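Local coordinates for adenosine monophosphate-protein transferase vopS (Vibrio parahaemolyticus, PDB 3LET), which transfers AMP from ATP to a threonine of host Rho GTPases, a virulence reaction that stops effector binding and inhibits actin assembly, at residues Q121-M126 with R226-S231; D125-H130 with L235-G240; D158-A163 with A173-N178; E188-L193 with A215-N220. All coordinates share one frame; numbering follows the deposited sequence.

Contact 1 of 4, residues Q121-M126 with R226-S231; sequences QAVFDM and RGPNIS
Asn229, whose backbone oxygen lies near the methyl group of Met126, has its side-chain oxygen gripped by two backbone N-H groups of its own loop. The firm bond runs from Ser231 N to Asn229 OD1, 2.9 Å long with an N-H...O angle of 151°, the donor tilted 27° from the carbonyl plane; Gly233 N adds a weak second one. This is an Asx turn, for which asparagine is well suited, and it shapes the chain just where the loop passes the helix. Across the contact itself the meeting is apolar. Val123 has CG1 anti to the backbone N (chi1 169°), and this branch touches the Pro228 ring at CG, 3.8 Å away, the two side chains crossing at about a right angle. The other branch, CG2, faces Ile230 CG2 at 4.2 Å. That same isoleucine methyl also meets Met126 CG at 4.0 Å, so one branch sits between two residues a turn apart on the helix. Met126, bent at both chi2 and chi3, folds round until its CE is 4.0 Å from Asn229 O. Compact Val123 suits the buried side, and flexible Met126 the outer one. The loop that leads to helix 238-255 thus lies along one side of helix 113-139; Tyr102 of helix 88-102 touches both Val123 and Ile230, while the Phe124 ring packs on helices 58-75, 77-86 and 88-102.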
# COMPACT_ATOMS: atom_id res chain seq x y z
N GLN A 121 -8.22 -1.69 -17.46
CA GLN A 121 -6.84 -1.30 -17.79
C GLN A 121 -6.65 0.19 -17.60
O GLN A 121 -5.56 0.63 -17.21
CB GLN A 121 -6.47 -1.70 -19.21
CG GLN A 121 -6.27 -3.21 -19.34
CD GLN A 121 -5.96 -3.64 -20.76
OE1 GLN A 121 -4.81 -3.62 -21.20
NE2 GLN A 121 -7.00 -4.02 -21.48
N ALA A 122 -7.67 0.99 -17.89
CA ALA A 122 -7.54 2.43 -17.62
C ALA A 122 -7.46 2.69 -16.11
O ALA A 122 -6.70 3.55 -15.66
CB ALA A 122 -8.69 3.23 -18.27
N VAL A 123 -8.21 1.93 -15.30
CA VAL A 123 -8.14 2.10 -13.85
C VAL A 123 -6.72 1.75 -13.38
O VAL A 123 -6.13 2.51 -12.64
CB VAL A 123 -9.17 1.21 -13.11
CG1 VAL A 123 -8.90 1.19 -11.60
CG2 VAL A 123 -10.60 1.69 -13.41
N PHE A 124 -6.18 0.64 -13.85
CA PHE A 124 -4.80 0.22 -13.48
C PHE A 124 -3.78 1.27 -13.94
O PHE A 124 -2.83 1.60 -13.20
CB PHE A 124 -4.42 -1.11 -14.18
CG PHE A 124 -4.83 -2.36 -13.43
CD1 PHE A 124 -5.71 -2.32 -12.37
CD2 PHE A 124 -4.32 -3.59 -13.83
CE1 PHE A 124 -6.08 -3.47 -11.71
CE2 PHE A 124 -4.71 -4.75 -13.17
CZ PHE A 124 -5.59 -4.68 -12.12
N ASP A 125 -3.95 1.79 -15.16
CA ASP A 125 -2.99 2.79 -15.69
C ASP A 125 -2.96 4.03 -14.79
O ASP A 125 -1.90 4.67 -14.60
CB ASP A 125 -3.41 3.26 -17.09
CG ASP A 125 -2.93 2.34 -18.23
OD1 ASP A 125 -1.95 1.59 -18.08
OD2 ASP A 125 -3.52 2.40 -19.33
N MET A 126 -4.13 4.42 -14.28
CA MET A 126 -4.22 5.60 -13.38
C MET A 126 -3.48 5.28 -12.10
O MET A 126 -2.71 6.10 -11.59
CB MET A 126 -5.67 5.96 -13.05
CG MET A 126 -6.47 6.47 -14.25
SD MET A 126 -5.82 8.02 -14.87
CE MET A 126 -6.00 9.08 -13.43
N ARG A 226 -9.47 1.36 -0.02
CA ARG A 226 -9.65 2.54 -0.86
C ARG A 226 -9.08 2.21 -2.24
O ARG A 226 -7.94 1.80 -2.34
CB ARG A 226 -8.89 3.74 -0.29
CG ARG A 226 -9.11 5.00 -1.12
CD ARG A 226 -8.25 6.16 -0.65
NE ARG A 226 -6.82 5.90 -0.79
CZ ARG A 226 -6.03 5.60 0.23
NH1 ARG A 226 -6.53 5.55 1.47
NH2 ARG A 226 -4.74 5.38 0.04
N GLY A 227 -9.88 2.33 -3.29
CA GLY A 227 -9.44 1.95 -4.63
C GLY A 227 -8.68 3.08 -5.34
O GLY A 227 -8.59 4.17 -4.82
N PRO A 228 -8.14 2.80 -6.54
CA PRO A 228 -7.47 3.82 -7.36
C PRO A 228 -8.35 5.05 -7.57
O PRO A 228 -9.57 4.92 -7.72
CB PRO A 228 -7.25 3.12 -8.70
CG PRO A 228 -7.15 1.64 -8.31
CD PRO A 228 -8.18 1.48 -7.22
N ASN A 229 -7.74 6.24 -7.61
CA ASN A 229 -8.50 7.46 -7.83
C ASN A 229 -8.49 7.73 -9.32
O ASN A 229 -7.43 7.89 -9.91
CB ASN A 229 -7.92 8.65 -7.05
CG ASN A 229 -8.84 9.86 -7.08
OD1 ASN A 229 -9.22 10.32 -8.16
ND2 ASN A 229 -9.19 10.38 -5.91
N ILE A 230 -9.66 7.70 -9.95
CA ILE A 230 -9.76 7.95 -11.38
C ILE A 230 -10.56 9.22 -11.64
O ILE A 230 -11.02 9.46 -12.76
CB ILE A 230 -10.44 6.79 -12.14
CG1 ILE A 230 -11.86 6.56 -11.61
CG2 ILE A 230 -9.60 5.51 -12.03
CD1 ILE A 230 -12.66 5.56 -12.44
N SER A 231 -10.69 10.03 -10.59
CA SER A 231 -11.51 11.23 -10.61
C SER A 231 -10.70 12.51 -10.66
O SER A 231 -11.25 13.58 -10.52
CB SER A 231 -12.35 11.27 -9.32
OG SER A 231 -13.27 10.20 -9.29

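Contact 2 of 4, residues D125-H130 with L235-G240; sequences DMEVMH and LPSSIG
Glu127 and Ser237 make the tight part of this contact, a buried carboxylate held at the start of a helix. Glu127 OE2 takes two bonds: Ser237 OG donates from 2.6 Å, approaching from well above the carboxylate plane, and Ser237 N donates from 2.9 Å on the syn lone pair. A weak bond from Ser237 N to Glu127 OE1 adds to the grip. The serine hydroxyl works in both directions, since Ser237 OG also accepts from Gly240 N at 2.8 Å as the N-cap of helix 238-255. Glu127 bends at chi2 (70°), which turns CD out of the extended line, and OE2 comes within 3.5 Å of Gly240 CA, an approach open because glycine carries no side chain there. The helix N-terminus and these N-H groups probably help to stabilise the negative charge. Toward Leu235 the contact is looser and runs through water. His130 ND1 stays 4.4 Å from Leu235 O, and one water molecule joins the two while donating to Glu127 OE1 at 2.7 Å; it lies in the plane of the imidazole, at its edge. Leu235, whose CB points away from helix 113-139, is partly exposed. Around this pairing, Glu127 also packs on Leu82 of helix 77-86, Ser237 on Leu94 of helix 88-102, and the middle of helix 113-139 meets the first turn of helix 238-255.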
# COMPACT_ATOMS: atom_id res chain seq x y z
N ASP A 125 -3.95 1.79 -15.16
CA ASP A 125 -2.99 2.79 -15.69
C ASP A 125 -2.96 4.03 -14.79
O ASP A 125 -1.90 4.67 -14.60
CB ASP A 125 -3.41 3.26 -17.09
CG ASP A 125 -2.93 2.34 -18.23
OD1 ASP A 125 -1.95 1.59 -18.08
OD2 ASP A 125 -3.52 2.40 -19.33
N MET A 126 -4.13 4.42 -14.28
CA MET A 126 -4.22 5.60 -13.38
C MET A 126 -3.48 5.28 -12.10
O MET A 126 -2.71 6.10 -11.59
CB MET A 126 -5.67 5.96 -13.05
CG MET A 126 -6.47 6.47 -14.25
SD MET A 126 -5.82 8.02 -14.87
CE MET A 126 -6.00 9.08 -13.43
N GLU A 127 -3.68 4.07 -11.60
CA GLU A 127 -3.00 3.70 -10.35
C GLU A 127 -1.49 3.70 -10.57
O GLU A 127 -0.74 4.27 -9.78
CB GLU A 127 -3.46 2.33 -9.88
CG GLU A 127 -2.79 1.86 -8.57
CD GLU A 127 -3.23 2.65 -7.32
OE1 GLU A 127 -4.03 3.59 -7.43
OE2 GLU A 127 -2.75 2.31 -6.20
N VAL A 128 -1.04 3.10 -11.67
CA VAL A 128 0.40 3.09 -11.98
C VAL A 128 0.95 4.52 -12.04
O VAL A 128 2.01 4.81 -11.48
CB VAL A 128 0.67 2.37 -13.32
CG1 VAL A 128 2.13 2.61 -13.78
CG2 VAL A 128 0.37 0.87 -13.20
N MET A 129 0.25 5.42 -12.73
CA MET A 129 0.70 6.81 -12.81
C MET A 129 0.92 7.41 -11.42
O MET A 129 1.88 8.16 -11.18
CB MET A 129 -0.36 7.65 -13.52
CG MET A 129 -0.31 7.57 -15.02
SD MET A 129 -1.45 8.77 -15.75
CE MET A 129 -0.92 10.26 -14.89
N HIS A 130 -0.00 7.12 -10.51
CA HIS A 130 0.00 7.78 -9.20
C HIS A 130 1.09 7.23 -8.31
O HIS A 130 1.72 7.97 -7.56
CB HIS A 130 -1.37 7.64 -8.54
CG HIS A 130 -2.46 8.33 -9.31
ND1 HIS A 130 -3.78 7.98 -9.22
CD2 HIS A 130 -2.39 9.34 -10.21
CE1 HIS A 130 -4.50 8.76 -10.02
NE2 HIS A 130 -3.68 9.59 -10.63
N LEU A 235 -4.16 10.26 -4.88
CA LEU A 235 -3.95 9.34 -3.76
C LEU A 235 -3.86 7.90 -4.27
O LEU A 235 -4.76 7.47 -4.98
CB LEU A 235 -5.15 9.38 -2.82
CG LEU A 235 -5.04 9.91 -1.39
CD1 LEU A 235 -6.27 9.46 -0.61
CD2 LEU A 235 -3.78 9.45 -0.70
N PRO A 236 -2.79 7.16 -3.90
CA PRO A 236 -2.70 5.72 -4.19
C PRO A 236 -3.89 4.96 -3.61
O PRO A 236 -4.46 5.42 -2.62
CB PRO A 236 -1.42 5.31 -3.46
CG PRO A 236 -0.61 6.55 -3.42
CD PRO A 236 -1.58 7.65 -3.21
N SER A 237 -4.26 3.83 -4.19
CA SER A 237 -5.23 2.96 -3.55
C SER A 237 -4.61 2.54 -2.23
O SER A 237 -3.40 2.67 -2.03
CB SER A 237 -5.51 1.71 -4.40
OG SER A 237 -4.33 0.95 -4.60
N SER A 238 -5.42 1.99 -1.33
CA SER A 238 -4.87 1.55 -0.06
C SER A 238 -3.89 0.43 -0.32
O SER A 238 -2.80 0.38 0.27
CB SER A 238 -5.98 1.09 0.89
OG SER A 238 -6.84 0.14 0.30
N ILE A 239 -4.25 -0.50 -1.20
CA ILE A 239 -3.37 -1.63 -1.48
C ILE A 239 -2.08 -1.18 -2.20
O ILE A 239 -0.97 -1.64 -1.90
CB ILE A 239 -4.12 -2.65 -2.34
CG1 ILE A 239 -5.28 -3.24 -1.53
CG2 ILE A 239 -3.16 -3.74 -2.88
CD1 ILE A 239 -6.22 -4.10 -2.37
N GLY A 240 -2.25 -0.29 -3.17
CA GLY A 240 -1.13 0.23 -3.92
C GLY A 240 -0.15 0.96 -3.01
O GLY A 240 1.05 0.76 -3.09
O HOH W 1 -4.83 6.12 -7.31

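Contact 3 of 4, residues D158-A163 with A173-N178; sequences DAFNKA and AAWIIN
Phe160 and Trp175 form an aromatic pair of the T-shaped kind, in which the edge of the indole points at the phenyl face. The phenyl ring and the five-membered ring have centroids 5.5 Å apart and planes at 80°, with Trp175 CD1 lying over one face of Phe160. Phe160 has CG between its backbone N and carbonyl carbon (chi1 68°), the crowded position, and its ring lies against helix 168-179. Apolar contacts complete the seat: Phe160 CD1 is 3.8 Å from Trp175 CB, and Ala174 CB reaches the ring edge in its plane, 3.9 Å from the same CD1. Alanine is small enough to let the chain come this close. On the outer side, Asn178 CB packs on Phe160 CB at 3.8 Å. The polar link is indirect: a water donates to Ala174 O at 2.7 Å and to Phe160 O at 3.1 Å, tying the backbone at Phe160 to that of helix 168-179. Beyond Phe160, the indole meets Tyr289, Phe299 and Pro301, and also packs on Arg286 of helix 281-295, which probably binds ATP. Through Trp175 the contact borders the helix that carries the second half of the Fic motif, beside the probable ATP site.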
# COMPACT_ATOMS: atom_id res chain seq x y z
N ASP A 158 11.14 24.66 22.22
CA ASP A 158 9.98 25.12 22.99
C ASP A 158 8.66 24.82 22.29
O ASP A 158 7.60 24.85 22.92
CB ASP A 158 10.08 26.62 23.27
CG ASP A 158 10.91 26.93 24.49
OD1 ASP A 158 11.35 25.98 25.17
OD2 ASP A 158 11.11 28.13 24.78
N ALA A 159 8.73 24.58 20.99
CA ALA A 159 7.55 24.21 20.22
C ALA A 159 6.96 22.87 20.68
O ALA A 159 5.74 22.66 20.62
CB ALA A 159 7.89 24.17 18.75
N PHE A 160 7.81 21.95 21.13
CA PHE A 160 7.35 20.60 21.49
C PHE A 160 7.86 20.11 22.85
O PHE A 160 7.33 19.15 23.41
CB PHE A 160 7.78 19.60 20.40
CG PHE A 160 9.27 19.38 20.33
CD1 PHE A 160 9.87 18.32 21.03
CD2 PHE A 160 10.07 20.23 19.60
CE1 PHE A 160 11.26 18.12 20.96
CE2 PHE A 160 11.46 20.05 19.53
CZ PHE A 160 12.05 18.99 20.22
N ASN A 161 8.87 20.77 23.39
CA ASN A 161 9.50 20.29 24.63
C ASN A 161 9.55 21.41 25.63
O ASN A 161 10.62 21.95 25.94
CB ASN A 161 10.90 19.78 24.32
CG ASN A 161 11.64 19.28 25.55
OD1 ASN A 161 11.04 19.01 26.60
ND2 ASN A 161 12.96 19.19 25.44
N LYS A 162 8.37 21.79 26.12
CA LYS A 162 8.28 22.89 27.05
C LYS A 162 8.99 22.50 28.34
O LYS A 162 9.78 23.27 28.89
CB LYS A 162 6.83 23.26 27.32
CG LYS A 162 6.67 24.46 28.24
CD LYS A 162 5.20 24.83 28.43
CE LYS A 162 4.39 23.65 28.95
NZ LYS A 162 2.97 24.01 29.17
N ALA A 163 8.72 21.28 28.81
CA ALA A 163 9.34 20.77 30.03
C ALA A 163 10.87 20.84 29.99
O ALA A 163 11.52 20.84 31.02
CB ALA A 163 8.90 19.34 30.30
N ALA A 173 9.99 11.46 22.03
CA ALA A 173 8.61 11.21 22.46
C ALA A 173 7.79 12.50 22.48
O ALA A 173 6.69 12.55 21.94
CB ALA A 173 8.55 10.53 23.83
N ALA A 174 8.33 13.57 23.07
CA ALA A 174 7.64 14.85 23.09
C ALA A 174 7.30 15.39 21.71
O ALA A 174 6.24 15.99 21.51
CB ALA A 174 8.50 15.91 23.84
N TRP A 175 8.22 15.18 20.78
CA TRP A 175 8.06 15.66 19.41
C TRP A 175 6.92 14.91 18.76
O TRP A 175 6.03 15.52 18.17
CB TRP A 175 9.34 15.45 18.62
CG TRP A 175 9.20 15.78 17.15
CD1 TRP A 175 8.99 17.03 16.58
CD2 TRP A 175 9.31 14.86 16.08
NE1 TRP A 175 8.95 16.91 15.20
CE2 TRP A 175 9.15 15.59 14.88
CE3 TRP A 175 9.54 13.48 16.02
CZ2 TRP A 175 9.18 14.97 13.64
CZ3 TRP A 175 9.58 12.88 14.78
CH2 TRP A 175 9.40 13.62 13.61
N ILE A 176 6.93 13.59 18.89
CA ILE A 176 5.86 12.79 18.28
C ILE A 176 4.51 13.16 18.92
O ILE A 176 3.51 13.37 18.23
CB ILE A 176 6.14 11.27 18.46
CG1 ILE A 176 7.47 10.88 17.81
CG2 ILE A 176 4.99 10.45 17.82
CD1 ILE A 176 7.97 9.48 18.22
N ILE A 177 4.48 13.22 20.25
CA ILE A 177 3.26 13.47 20.99
C ILE A 177 2.67 14.80 20.58
O ILE A 177 1.47 14.92 20.36
CB ILE A 177 3.52 13.45 22.52
CG1 ILE A 177 3.72 12.01 22.99
CG2 ILE A 177 2.35 14.11 23.31
CD1 ILE A 177 4.38 11.86 24.41
N ASN A 178 3.54 15.81 20.42
CA ASN A 178 3.08 17.15 20.05
C ASN A 178 2.54 17.22 18.63
O ASN A 178 1.52 17.88 18.37
CB ASN A 178 4.23 18.14 20.18
CG ASN A 178 3.80 19.56 19.89
OD1 ASN A 178 3.10 20.17 20.69
ND2 ASN A 178 4.19 20.07 18.74
O HOH W 2 4.93 17.15 23.57

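Contact 4 of 4, residues E188-L193 with A215-N220; sequences ENITSL and ARLVPN
Asn189 opens the contact by donating from ND2 to Arg216 O, 2.9 Å away with an N-H...O angle of 159°. The acceptor lies close to the amide plane of the asparagine, whose CG stands anti to the backbone N (chi1 -177°). ND2 has a second acceptor, a water at 2.8 Å that in turn donates to Leu217 O, so one amide serves two carbonyls in the last turn of helix 207-217, just before Val218 leaves helical geometry. A short polar side chain with two N-H groups suits that place. Next comes Ile190, buried, whose CG1 meets Leu217 CD1 at 3.9 Å, the two side chains crossing obliquely. One turn after Asn189, Leu193 spreads its two methyls over different partners. CD1 lies 3.5 Å from Leu217 CA, while CD2 sits 3.4 Å above the Arg216 guanidinium, over its centre. That apolar cover occupies one face of the group, whose charge is paired with Glu196 in a salt bridge through NH1. Leu193 and Leu217 both pack on Met287 of helix 281-295, and Leu217 also on Met284. Helices 184-199 and 207-217 thus join in the all-helical Fic fold, against helix 281-295, which holds the C-terminal part of the Fic motif.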
# COMPACT_ATOMS: atom_id res chain seq x y z
N GLU A 188 1.04 8.29 26.53
CA GLU A 188 1.84 7.31 27.23
C GLU A 188 2.18 6.10 26.36
O GLU A 188 3.27 5.53 26.47
CB GLU A 188 1.09 6.81 28.49
CG GLU A 188 0.92 7.85 29.55
CD GLU A 188 0.36 7.25 30.82
OE1 GLU A 188 -0.47 6.31 30.71
OE2 GLU A 188 0.74 7.71 31.91
N ASN A 189 1.26 5.70 25.50
CA ASN A 189 1.49 4.56 24.61
C ASN A 189 2.59 4.91 23.60
O ASN A 189 3.48 4.11 23.32
CB ASN A 189 0.20 4.20 23.86
CG ASN A 189 0.35 2.97 22.97
OD1 ASN A 189 0.85 1.94 23.41
ND2 ASN A 189 -0.12 3.08 21.73
N ILE A 190 2.51 6.11 23.04
CA ILE A 190 3.55 6.58 22.11
C ILE A 190 4.93 6.51 22.79
O ILE A 190 5.90 6.01 22.21
CB ILE A 190 3.27 8.01 21.66
CG1 ILE A 190 2.06 8.03 20.71
CG2 ILE A 190 4.51 8.62 20.99
CD1 ILE A 190 1.43 9.42 20.48
N THR A 191 5.02 7.03 24.01
CA THR A 191 6.28 6.98 24.75
C THR A 191 6.77 5.54 25.03
O THR A 191 7.94 5.22 24.81
CB THR A 191 6.15 7.70 26.08
OG1 THR A 191 5.77 9.06 25.83
CG2 THR A 191 7.49 7.66 26.84
N SER A 192 5.87 4.67 25.48
CA SER A 192 6.27 3.27 25.75
C SER A 192 6.74 2.57 24.48
O SER A 192 7.74 1.85 24.52
CB SER A 192 5.11 2.45 26.33
OG SER A 192 4.52 3.10 27.44
N LEU A 193 6.03 2.77 23.37
CA LEU A 193 6.39 2.09 22.12
C LEU A 193 7.73 2.59 21.62
O LEU A 193 8.53 1.84 21.09
CB LEU A 193 5.31 2.27 21.04
CG LEU A 193 4.04 1.42 21.22
CD1 LEU A 193 2.93 1.83 20.25
CD2 LEU A 193 4.36 -0.07 21.06
N ALA A 215 -0.28 -1.39 14.40
CA ALA A 215 -1.45 -1.92 15.10
C ALA A 215 -1.48 -1.52 16.58
O ALA A 215 -2.56 -1.31 17.14
CB ALA A 215 -1.51 -3.45 14.96
N ARG A 216 -0.31 -1.40 17.21
CA ARG A 216 -0.22 -1.02 18.61
C ARG A 216 -0.18 0.49 18.78
O ARG A 216 -0.63 1.03 19.78
CB ARG A 216 1.01 -1.67 19.25
CG ARG A 216 0.86 -3.19 19.34
CD ARG A 216 2.12 -3.86 19.88
NE ARG A 216 2.42 -3.38 21.22
CZ ARG A 216 3.63 -3.33 21.76
NH1 ARG A 216 4.69 -3.74 21.09
NH2 ARG A 216 3.79 -2.88 22.98
N LEU A 217 0.31 1.19 17.76
CA LEU A 217 0.45 2.63 17.84
C LEU A 217 -0.86 3.35 17.50
O LEU A 217 -1.14 4.42 18.05
CB LEU A 217 1.54 3.07 16.88
CG LEU A 217 1.81 4.56 16.74
CD1 LEU A 217 2.31 5.13 18.09
CD2 LEU A 217 2.85 4.78 15.63
N VAL A 218 -1.64 2.76 16.60
CA VAL A 218 -2.86 3.37 16.07
C VAL A 218 -3.99 2.37 16.29
O VAL A 218 -4.53 1.82 15.35
CB VAL A 218 -2.70 3.66 14.55
CG1 VAL A 218 -3.81 4.58 14.02
CG2 VAL A 218 -1.33 4.31 14.30
N PRO A 219 -4.34 2.08 17.56
CA PRO A 219 -5.27 0.95 17.67
C PRO A 219 -6.65 1.21 17.04
O PRO A 219 -7.11 2.36 16.95
CB PRO A 219 -5.37 0.71 19.18
CG PRO A 219 -4.13 1.33 19.76
CD PRO A 219 -3.83 2.52 18.87
N ASN A 220 -7.28 0.14 16.59
CA ASN A 220 -8.59 0.23 15.96
C ASN A 220 -8.70 1.32 14.89
O ASN A 220 -9.75 1.93 14.69
CB ASN A 220 -9.68 0.41 17.02
CG ASN A 220 -10.08 -0.91 17.65
OD1 ASN A 220 -9.58 -1.97 17.28
ND2 ASN A 220 -10.99 -0.84 18.62
O HOH W 3 -1.18 5.45 20.64

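How the contacts relate
From the N terminus, helix 113-139 opens contacts 1 and 2 on overlapping residues, and both stay open for about a hundred residues. Within that span contact 3 closes a short loop between helices 157-160 and 168-179, and contact 4 then closes another between helices 184-199 and 207-217. These two follow in series and touch through Ile176 and Ile177 against Ile190 and Thr191. The chain next returns to helix 113-139, closing contact 1 and, a few residues later, contact 2, which are joined by Arg226 and Pro236. Contacts 1 and 2 thereby tie the N-terminal helices to the Fic part, while contacts 3 and 4, centres about 17 Å apart, join successive helices of the intervening chain.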